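Side-chain contacts in halorhodopsin (Halobacterium salinarum, PDB 2JAF), which pumps chloride ions into the cell across its membrane, using light absorbed by a bound retinal: residues I119-A122 with L123-A127; G132-F135 with T136-A140; A193-F196 with D197-V201. The protein carries 2 engineered substitutions. All coordinates share one frame; numbering follows the deposited sequence.

Interaction 1: residues I119-A122 with L123-A127; sequences ILLA and LGLLA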
loop_
_atom_site.group_PDB
_atom_site.type_symbol
_atom_site.label_atom_id
_atom_site.label_comp_id
_atom_site.label_asym_id
_atom_site.label_seq_id
_atom_site.Cartn_x
_atom_site.Cartn_y
_atom_site.Cartn_z
ATOM N N ILE A 119 -0.858 -5.858 -13.178
ATOM C CA ILE A 119 -1.428 -6.061 -14.509
ATOM C C ILE A 119 -1.606 -4.683 -15.143
ATOM O O ILE A 119 -1.261 -4.471 -16.310
ATOM C CB ILE A 119 -2.811 -6.772 -14.435
ATOM C CG1 ILE A 119 -2.639 -8.216 -13.958
ATOM C CG2 ILE A 119 -3.500 -6.742 -15.804
ATOM C CD1 ILE A 119 -3.966 -8.966 -13.760
ATOM N N LEU A 120 -2.142 -3.746 -14.363
ATOM C CA LEU A 120 -2.373 -2.384 -14.839
ATOM C C LEU A 120 -1.056 -1.655 -15.111
ATOM O O LEU A 120 -0.970 -0.824 -16.013
ATOM C CB LEU A 120 -3.221 -1.613 -13.818
ATOM C CG LEU A 120 -4.629 -2.207 -13.622
ATOM C CD1 LEU A 120 -5.344 -1.542 -12.449
ATOM C CD2 LEU A 120 -5.434 -2.028 -14.908
ATOM N N LEU A 121 -0.030 -1.966 -14.327
ATOM C CA LEU A 121 1.276 -1.348 -14.524
ATOM C C LEU A 121 1.833 -1.802 -15.875
ATOM O O LEU A 121 2.312 -0.990 -16.668
ATOM C CB LEU A 121 2.238 -1.756 -13.403
ATOM C CG LEU A 121 3.688 -1.290 -13.588
ATOM C CD1 LEU A 121 3.738 0.232 -13.695
ATOM C CD2 LEU A 121 4.532 -1.781 -12.428
ATOM N N ALA A 122 1.757 -3.103 -16.136
ATOM C CA ALA A 122 2.251 -3.653 -17.395
ATOM C C ALA A 122 1.521 -3.034 -18.579
ATOM O O ALA A 122 2.143 -2.613 -19.556
ATOM C CB ALA A 122 2.085 -5.172 -17.412
ATOM N N LEU A 123 0.196 -2.978 -18.488
ATOM C CA LEU A 123 -0.623 -2.402 -19.546
ATOM C C LEU A 123 -0.332 -0.907 -19.690
ATOM O O LEU A 123 -0.288 -0.375 -20.801
ATOM C CB LEU A 123 -2.105 -2.597 -19.218
ATOM C CG LEU A 123 -3.112 -2.958 -20.310
ATOM C CD1 LEU A 123 -4.443 -2.345 -19.934
ATOM C CD2 LEU A 123 -2.672 -2.460 -21.673
ATOM N N GLY A 124 -0.143 -0.233 -18.558
ATOM C CA GLY A 124 0.135 1.192 -18.574
ATOM C C GLY A 124 1.460 1.533 -19.233
ATOM O O GLY A 124 1.552 2.500 -19.992
ATOM N N LEU A 125 2.492 0.750 -18.935
ATOM C CA LEU A 125 3.804 0.973 -19.529
ATOM C C LEU A 125 3.699 0.742 -21.035
ATOM O O LEU A 125 4.174 1.545 -21.831
ATOM C CB LEU A 125 4.833 0.019 -18.916
ATOM C CG LEU A 125 5.155 0.229 -17.432
ATOM C CD1 LEU A 125 6.051 -0.885 -16.923
ATOM C CD2 LEU A 125 5.829 1.583 -17.251
ATOM N N LEU A 126 3.055 -0.354 -21.420
ATOM C CA LEU A 126 2.882 -0.673 -22.830
ATOM C C LEU A 126 2.212 0.480 -23.565
ATOM O O LEU A 126 2.624 0.854 -24.664
ATOM C CB LEU A 126 2.033 -1.938 -22.984
ATOM C CG LEU A 126 1.738 -2.402 -24.410
ATOM C CD1 LEU A 126 3.036 -2.758 -25.121
ATOM C CD2 LEU A 126 0.810 -3.603 -24.370
ATOM N N ALA A 127 1.178 1.046 -22.949
ATOM C CA ALA A 127 0.442 2.153 -23.543
ATOM C C ALA A 127 1.122 3.497 -23.295
ATOM O O ALA A 127 0.692 4.520 -23.820
ATOM C CB ALA A 127 -0.979 2.181 -22.996
#
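Leu123 N reaches back one turn to Ile119 O at 3.0 Å, and the amides of Gly124, Leu125 and Leu126 repeat the step to Leu120, Leu121 and Ala122. This is the i to i+4 bonding of an alpha helix, here in the final turns of helix 106-127 in the seven-helix rhodopsin bundle. The bond from Gly124 N to Leu120 O is short, 2.7 Å, yet bent to 147° at the hydrogen; glycine suits this place because no CB crowds that carbonyl.

Among the side chains, Leu121 and Leu125 meet one turn apart and cross obliquely. Leu125 CG stands opposite its own carbonyl carbon (chi1 -66°), which swings it back along the helix until CG lies 3.2 Å from Leu121 O. Leu121 leans the other way, and its CD1 meets Leu125 CG at 4.0 Å. With an alanine here instead of Leu125, Leu121 CD1 would probably lose its neighbour along the helix, and a gap would open toward Leu61 and Ile62 of helix 58-82 and Gly132 of the second subunit.

Branched apolar residues fit these buried faces: Ile119 touches the retinal, and Leu126 packs on Leu249 and Trp252. Small Ala122 probably allows helix 227-255 to approach at Leu249, while Ala122 O lies 3.5 Å from Leu126 CB.

Interaction 2: residues G132-F135 with T136-A140; sequences GSLF and TVIAA. With PLM (palmitic acid), chain D.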
loop_
_atom_site.group_PDB
_atom_site.type_symbol
_atom_site.label_atom_id
_atom_site.label_comp_id
_atom_site.label_asym_id
_atom_site.label_seq_id
_atom_site.Cartn_x
_atom_site.Cartn_y
_atom_site.Cartn_z
ATOM N N GLY A 132 0.390 10.305 -13.802
ATOM C CA GLY A 132 -0.732 10.719 -12.978
ATOM C C GLY A 132 -1.942 9.830 -13.175
ATOM O O GLY A 132 -2.642 9.490 -12.218
ATOM N N SER A 133 -2.196 9.459 -14.426
ATOM C CA SER A 133 -3.320 8.593 -14.751
ATOM C C SER A 133 -3.072 7.215 -14.138
ATOM O O SER A 133 -3.959 6.626 -13.526
ATOM C CB SER A 133 -3.470 8.474 -16.270
ATOM O OG SER A 133 -4.596 7.689 -16.617
ATOM N N LEU A 134 -1.854 6.711 -14.299
ATOM C CA LEU A 134 -1.501 5.406 -13.755
ATOM C C LEU A 134 -1.754 5.391 -12.253
ATOM O O LEU A 134 -2.306 4.434 -11.711
ATOM C CB LEU A 134 -0.031 5.096 -14.040
ATOM C CG LEU A 134 0.512 3.758 -13.533
ATOM C CD1 LEU A 134 -0.210 2.605 -14.216
ATOM C CD2 LEU A 134 2.006 3.691 -13.804
ATOM N N PHE A 135 -1.345 6.469 -11.593
ATOM C CA PHE A 135 -1.513 6.627 -10.152
ATOM C C PHE A 135 -2.977 6.507 -9.733
ATOM O O PHE A 135 -3.325 5.755 -8.821
ATOM C CB PHE A 135 -0.994 8.004 -9.716
ATOM C CG PHE A 135 0.346 7.971 -9.035
ATOM C CD1 PHE A 135 0.539 7.212 -7.883
ATOM C CD2 PHE A 135 1.407 8.733 -9.519
ATOM C CE1 PHE A 135 1.768 7.216 -7.221
ATOM C CE2 PHE A 135 2.640 8.745 -8.865
ATOM C CZ PHE A 135 2.820 7.985 -7.714
ATOM N N THR A 136 -3.827 7.270 -10.404
ATOM C CA THR A 136 -5.249 7.288 -10.100
ATOM C C THR A 136 -5.891 5.927 -10.298
ATOM O O THR A 136 -6.730 5.499 -9.500
ATOM C CB THR A 136 -5.978 8.308 -10.985
ATOM O OG1 THR A 136 -5.326 9.580 -10.882
ATOM C CG2 THR A 136 -7.420 8.456 -10.541
ATOM N N VAL A 137 -5.482 5.245 -11.359
ATOM C CA VAL A 137 -6.032 3.936 -11.679
ATOM C C VAL A 137 -5.650 2.870 -10.664
ATOM O O VAL A 137 -6.480 2.038 -10.286
ATOM C CB VAL A 137 -5.608 3.509 -13.105
ATOM C CG1 VAL A 137 -6.078 2.094 -13.398
ATOM C CG2 VAL A 137 -6.194 4.474 -14.115
ATOM N N ILE A 138 -4.404 2.897 -10.201
ATOM C CA ILE A 138 -3.955 1.916 -9.221
ATOM C C ILE A 138 -4.673 2.129 -7.894
ATOM O O ILE A 138 -5.030 1.170 -7.204
ATOM C CB ILE A 138 -2.422 2.000 -9.024
ATOM C CG1 ILE A 138 -1.727 1.586 -10.330
ATOM C CG2 ILE A 138 -1.981 1.096 -7.872
ATOM C CD1 ILE A 138 -0.217 1.579 -10.270
ATOM N N ALA A 139 -4.898 3.390 -7.546
ATOM C CA ALA A 139 -5.590 3.709 -6.307
ATOM C C ALA A 139 -7.021 3.196 -6.388
ATOM O O ALA A 139 -7.537 2.623 -5.430
ATOM C CB ALA A 139 -5.584 5.210 -6.077
ATOM N N ALA A 140 -7.654 3.398 -7.540
ATOM C CA ALA A 140 -9.030 2.954 -7.729
ATOM C C ALA A 140 -9.080 1.442 -7.658
ATOM O O ALA A 140 -10.020 0.852 -7.112
ATOM C CB ALA A 140 -9.559 3.436 -9.083
HETATM C C1 PLM D . -12.943 0.035 4.633
HETATM O O1 PLM D . -13.754 -0.860 4.925
HETATM O O2 PLM D . -13.312 1.164 4.238
HETATM C C2 PLM D . -11.466 -0.289 4.778
HETATM C C3 PLM D . -10.586 0.047 3.578
HETATM C C4 PLM D . -9.154 -0.327 3.932
HETATM C C5 PLM D . -8.239 -0.015 2.768
HETATM C C6 PLM D . -7.089 0.884 3.152
HETATM C C7 PLM D . -6.140 0.845 1.972
HETATM C C8 PLM D . -4.916 1.702 2.194
HETATM C C9 PLM D . -4.035 1.635 0.958
HETATM C CA PLM D . -2.773 2.456 1.142
HETATM C CB PLM D . -1.960 2.844 -0.085
HETATM C CC PLM D . -2.635 3.726 -1.123
HETATM C CD PLM D . -1.631 4.031 -2.219
HETATM C CE PLM D . -2.246 4.931 -3.291
HETATM C CF PLM D . -1.276 5.013 -4.462
HETATM C CG PLM D . -1.837 5.907 -5.557
#
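Thr136 grips Gly132 O twice, so that one carbonyl oxygen accepts two hydrogen bonds. Its backbone N donates at 3.1 Å to Gly132 O as in any alpha helix, while its hydroxyl OG1 donates to the same Gly132 O at 3.0 Å. The two donors come from opposite faces of the carbonyl plane. The hydroxyl gets there because OG1 sits opposite its own carbonyl carbon and beside its own N (chi1 -53°), folded back against the preceding turn. Threonine suits a buried helix position in this way, since the main chain satisfies its polar group and leaves the methyl for packing.

The faces turned to the neighbouring helices are packed closely too. Leu134 CG lies against Ile138 CD1 at 4.0 Å, and Ile138 CG1 presses to 3.2 Å on Leu134 O. Val137 CG2, beside its own backbone N, lies 3.2 Å from Ser133 O, and the side chain touches Trp183. Ser133 OG is held by Asp182 and the indole NE1 of Trp183.

Phe135 is different. Its CB leads away from residues 136-140, and with chi1 at -104°, off the usual staggered positions, the ring has little side-chain contact with them; lipid and other subunits pack it instead. The methyl end of the palmitic acid, atom CG, meets the edge of the ring at 3.6 Å from Phe135 CD1 and also rests 3.8 Å from Ala139 CB, where a small side chain probably allows the chain end to come close. The more open side is at the start, where Gly132 is partly exposed. Phe135 also packs edge-to-face with Phe135 of the second and third subunits, an arrangement of the subunit interface of a trimeric microbial rhodopsin, with a fatty acid lodged beside it.

Interaction 3: residues A193-F196 with D197-V201; sequences AEIF and DTLRV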
loop_
_atom_site.group_PDB
_atom_site.type_symbol
_atom_site.label_atom_id
_atom_site.label_comp_id
_atom_site.label_asym_id
_atom_site.label_seq_id
_atom_site.Cartn_x
_atom_site.Cartn_y
_atom_site.Cartn_z
ATOM N N ALA A 193 -1.568 0.803 -30.203
ATOM C CA ALA A 193 -3.028 0.705 -30.227
ATOM C C ALA A 193 -3.578 -0.685 -30.550
ATOM O O ALA A 193 -4.580 -1.109 -29.969
ATOM C CB ALA A 193 -3.594 1.718 -31.208
ATOM N N GLU A 194 -2.931 -1.385 -31.477
ATOM C CA GLU A 194 -3.363 -2.722 -31.887
ATOM C C GLU A 194 -3.319 -3.745 -30.753
ATOM O O GLU A 194 -4.304 -4.441 -30.499
ATOM C CB GLU A 194 -2.499 -3.218 -33.051
ATOM C CG GLU A 194 -1.027 -3.429 -32.694
ATOM C CD GLU A 194 -0.386 -2.196 -32.066
ATOM O OE1 GLU A 194 -0.212 -1.177 -32.771
ATOM O OE2 GLU A 194 -0.063 -2.247 -30.859
ATOM N N ILE A 195 -2.178 -3.845 -30.077
ATOM C CA ILE A 195 -2.042 -4.793 -28.977
ATOM C C ILE A 195 -2.859 -4.332 -27.764
ATOM O O ILE A 195 -3.431 -5.149 -27.040
ATOM C CB ILE A 195 -0.557 -4.979 -28.579
ATOM C CG1 ILE A 195 -0.446 -5.966 -27.414
ATOM C CG2 ILE A 195 0.066 -3.636 -28.238
ATOM C CD1 ILE A 195 -0.998 -7.354 -27.732
ATOM N N PHE A 196 -2.919 -3.022 -27.551
ATOM C CA PHE A 196 -3.685 -2.483 -26.434
ATOM C C PHE A 196 -5.160 -2.854 -26.584
ATOM O O PHE A 196 -5.798 -3.287 -25.627
ATOM C CB PHE A 196 -3.564 -0.957 -26.376
ATOM C CG PHE A 196 -4.402 -0.328 -25.297
ATOM C CD1 PHE A 196 -4.011 -0.395 -23.964
ATOM C CD2 PHE A 196 -5.602 0.301 -25.609
ATOM C CE1 PHE A 196 -4.808 0.157 -22.953
ATOM C CE2 PHE A 196 -6.405 0.855 -24.606
ATOM C CZ PHE A 196 -6.001 0.779 -23.278
ATOM N N ASP A 197 -5.699 -2.666 -27.785
ATOM C CA ASP A 197 -7.103 -2.975 -28.051
ATOM C C ASP A 197 -7.414 -4.451 -27.802
ATOM O O ASP A 197 -8.491 -4.795 -27.310
ATOM C CB ASP A 197 -7.481 -2.591 -29.487
ATOM C CG ASP A 197 -7.563 -1.086 -29.691
ATOM O OD1 ASP A 197 -7.732 -0.348 -28.697
ATOM O OD2 ASP A 197 -7.480 -0.633 -30.851
ATOM N N THR A 198 -6.472 -5.324 -28.148
ATOM C CA THR A 198 -6.647 -6.754 -27.920
ATOM C C THR A 198 -6.656 -7.030 -26.418
ATOM O O THR A 198 -7.544 -7.713 -25.898
ATOM C CB THR A 198 -5.495 -7.558 -28.559
ATOM O OG1 THR A 198 -5.609 -7.496 -29.984
ATOM C CG2 THR A 198 -5.535 -9.015 -28.111
ATOM N N LEU A 199 -5.662 -6.488 -25.722
ATOM C CA LEU A 199 -5.537 -6.699 -24.283
ATOM C C LEU A 199 -6.671 -6.058 -23.499
ATOM O O LEU A 199 -7.066 -6.561 -22.444
ATOM C CB LEU A 199 -4.186 -6.163 -23.790
ATOM C CG LEU A 199 -2.955 -6.876 -24.369
ATOM C CD1 LEU A 199 -1.686 -6.228 -23.838
ATOM C CD2 LEU A 199 -2.989 -8.357 -24.000
ATOM N N ARG A 200 -7.197 -4.950 -24.012
ATOM C CA ARG A 200 -8.291 -4.255 -23.349
ATOM C C ARG A 200 -9.549 -5.120 -23.317
ATOM O O ARG A 200 -10.258 -5.152 -22.316
ATOM C CB ARG A 200 -8.581 -2.932 -24.064
ATOM C CG ARG A 200 -9.750 -2.158 -23.498
ATOM C CD ARG A 200 -9.836 -0.774 -24.123
ATOM N NE ARG A 200 -10.142 -0.810 -25.551
ATOM C CZ ARG A 200 -10.384 0.274 -26.278
ATOM N NH1 ARG A 200 -10.346 1.473 -25.709
ATOM N NH2 ARG A 200 -10.698 0.167 -27.559
ATOM N N VAL A 201 -9.822 -5.820 -24.411
ATOM C CA VAL A 201 -10.995 -6.685 -24.473
ATOM C C VAL A 201 -10.845 -7.798 -23.446
ATOM O O VAL A 201 -11.798 -8.138 -22.742
ATOM C CB VAL A 201 -11.166 -7.316 -25.880
ATOM C CG1 VAL A 201 -12.343 -8.290 -25.875
ATOM C CG2 VAL A 201 -11.385 -6.207 -26.924
HETATM O O HOH W 1 -6.616 -5.372 -32.043
#
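Phe196 spreads its ring beside the Arg200 side chain one turn on, with Arg200 CB over one face and Arg200 CD 3.8 Å from Phe196 CE2. The ring and guanidinium planes stand 57° apart, so there is no flat stack; Arg200 CD makes the nearest ring contact, and the guanidinium passes the same CE2 obliquely. This alpha-helical turn opens helix 193-216, and Arg200 N bonds to Phe196 O at 2.7 Å.

On the buried side, Ile195 CG1 touches Leu199 CD1 at 3.8 Å. Branched chains suit this side, which packs against Leu126, Leu249 and Trp252, while the aromatic ring fills the space against Leu123, Ala127 and Trp183.

Polar groups lie elsewhere round the turn, at two separate places. A water donates to Glu194 O at 2.9 Å and is also hydrogen-bonded to Thr198 OG1, bridging successive turns where Thr198 is exposed. Next to the Phe196 ring, Arg200 bends at chi3 (66°), which brings NH2 to 3.2 Å from Asp197 OD1. The carboxylate oxygen lies well out of the guanidinium plane, so no N-H points at it and the attraction is one of charge alone. The arginine thus probably offsets the charge of Asp197, while a directed hydrogen bond from NH1 goes to Leu179 O of helix 158-180.

The three contacts come in series along the chain, each within a single helix: interaction 1 in helix 106-127, interaction 2 in the next one, 131-153, and interaction 3 in helix 193-216. The centre of interaction 1 lies about 11 Å from each of the other two, and its side chains touch both. Interactions 2 and 3 have centres about 19 Å apart and nearest atoms about 10 Å apart, without touching. Helix 106-127 thus stands between them here, and the three turns trace a path through one bundle from the subunit interface at 132-140, past a helix that touches the retinal to the partly exposed turn 193-201.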